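Local coordinates for serine-rich secreted cell wall anchored (LPXTG-motif ) protein (PDB 5NXK), which probably mediates adhesion of a gut Lactobacillus to its host as a cell-wall-anchored, serine-rich repeat adhesin with a beta-solenoid fold, at residues 164-169 with 190-195. Sequence-based numbering, arbitrary orientation.
Sequences YVSNAI and LLTAVP
S166 and L191 supply the one hydrogen bond that joins residues 164-169 to 190-195, a side-chain-to-backbone link between successive coils of a beta-solenoid. With OG anti to its own backbone N (chi1 -172°), S166 donates to L191 O over 2.7 Å. The hydroxyl approaches from above the carbonyl plane, with an angle of 143° at the oxygen. The main chains add weaker CA-H...O contacts: V165 O lies 3.2 Å from L190 CA, and S166 CA faces the same L191 O that accepts the serine O-H. This carbonyl oxygen is therefore approached by both the hydroxyl and the CA-H of one residue.

Mostly carbon contacts surround this bond. The L190 side chain covers V165 O and reaches on to the start of strand 168-171, where its CD2 lies 4.0 Å from I169 CG1 as the two side chains cross obliquely. Y164, its ring carried anti to the backbone N, runs alongside L191 in the same direction, and its polar OH lies against a methyl, 3.6 Å from L191 CD2. Further along, the T192 CG2 methyl rests 3.5 Å from the polar N167 ND2, the two side chains crossing at about a right angle.

Second-shell bonds fix these groups. N167 OD1 accepts from K122 N while ND2 donates to I200 O, tying the corner to the coils before and after it; T192 OG1 is bonded to G228 N, and S166 O to S201 OG. The Y164 ring stacks on W114 and meets W189 edge-to-face. Residues 165-167 turn the chain into strand 168-171, which lies between strands 122-127 and 200-205 in the long parallel sheet. L190, at the end of strand 186-191, packs on V203 of strand 200-205 and on L225 of strand 221-226, the parallel neighbour of its own strand.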
# COMPACT_ATOMS: atom_id res chain seq x y z
N TYR A 164 -4.07 -0.20 2.59
CA TYR A 164 -4.55 0.73 3.61
C TYR A 164 -3.34 1.14 4.44
O TYR A 164 -3.08 0.60 5.52
CB TYR A 164 -5.63 0.08 4.46
CG TYR A 164 -6.42 0.99 5.36
CD1 TYR A 164 -7.33 1.91 4.83
CD2 TYR A 164 -6.30 0.91 6.75
CE1 TYR A 164 -8.08 2.72 5.65
CE2 TYR A 164 -7.06 1.73 7.59
CZ TYR A 164 -7.94 2.63 7.03
OH TYR A 164 -8.71 3.46 7.81
N VAL A 165 -2.60 2.11 3.90
CA VAL A 165 -1.32 2.52 4.45
C VAL A 165 -1.47 3.96 4.89
O VAL A 165 -1.76 4.84 4.07
CB VAL A 165 -0.19 2.40 3.41
CG1 VAL A 165 1.14 2.92 3.98
CG2 VAL A 165 -0.06 0.96 2.91
N SER A 166 -1.29 4.21 6.18
CA SER A 166 -1.74 5.48 6.72
C SER A 166 -1.07 6.71 6.09
O SER A 166 -1.76 7.67 5.73
CB SER A 166 -1.52 5.50 8.23
OG SER A 166 -2.13 6.64 8.80
N ASN A 167 0.25 6.70 5.97
CA ASN A 167 0.96 7.96 5.71
C ASN A 167 1.68 8.11 4.38
O ASN A 167 1.72 9.21 3.83
CB ASN A 167 1.97 8.22 6.82
CG ASN A 167 1.32 8.22 8.17
OD1 ASN A 167 1.49 7.28 8.94
ND2 ASN A 167 0.53 9.25 8.46
N ALA A 168 2.32 7.05 3.90
CA ALA A 168 3.04 7.21 2.65
C ALA A 168 3.15 5.96 1.82
O ALA A 168 3.43 4.88 2.34
CB ALA A 168 4.44 7.77 2.92
N ILE A 169 2.89 6.08 0.52
CA ILE A 169 3.26 5.03 -0.42
C ILE A 169 4.19 5.67 -1.44
O ILE A 169 3.81 6.61 -2.15
CB ILE A 169 2.04 4.39 -1.09
CG1 ILE A 169 1.13 3.73 -0.05
CG2 ILE A 169 2.45 3.35 -2.12
CD1 ILE A 169 -0.15 3.23 -0.65
N LEU A 190 -5.04 5.98 1.83
CA LEU A 190 -4.15 6.50 2.86
C LEU A 190 -4.98 7.42 3.73
O LEU A 190 -5.48 8.45 3.27
CB LEU A 190 -2.96 7.25 2.26
CG LEU A 190 -2.00 6.47 1.34
CD1 LEU A 190 -2.51 6.42 -0.11
CD2 LEU A 190 -0.58 7.03 1.41
N LEU A 191 -5.14 7.03 4.99
CA LEU A 191 -6.01 7.72 5.93
C LEU A 191 -5.26 7.96 7.24
O LEU A 191 -4.53 7.08 7.71
CB LEU A 191 -7.29 6.90 6.18
CG LEU A 191 -8.38 7.42 7.13
CD1 LEU A 191 -9.78 7.00 6.62
CD2 LEU A 191 -8.15 6.93 8.58
N THR A 192 -5.44 9.13 7.84
CA THR A 192 -4.99 9.31 9.22
C THR A 192 -6.20 9.61 10.08
O THR A 192 -7.16 10.23 9.64
CB THR A 192 -3.94 10.44 9.36
OG1 THR A 192 -4.59 11.71 9.16
CG2 THR A 192 -2.83 10.29 8.33
N ALA A 193 -6.12 9.24 11.35
CA ALA A 193 -7.20 9.46 12.29
C ALA A 193 -6.66 10.39 13.36
O ALA A 193 -5.46 10.63 13.41
CB ALA A 193 -7.69 8.15 12.89
N VAL A 194 -7.54 10.90 14.20
CA VAL A 194 -7.19 11.94 15.17
C VAL A 194 -5.92 11.66 15.97
O VAL A 194 -5.09 12.55 16.09
CB VAL A 194 -8.36 12.18 16.14
CG1 VAL A 194 -7.92 13.06 17.30
CG2 VAL A 194 -9.53 12.80 15.39
N PRO A 195 -5.71 10.42 16.46
CA PRO A 195 -4.48 10.37 17.26
C PRO A 195 -3.18 10.12 16.47
O PRO A 195 -2.15 9.92 17.09
CB PRO A 195 -4.74 9.18 18.21
CG PRO A 195 -6.22 8.92 18.13
CD PRO A 195 -6.58 9.27 16.72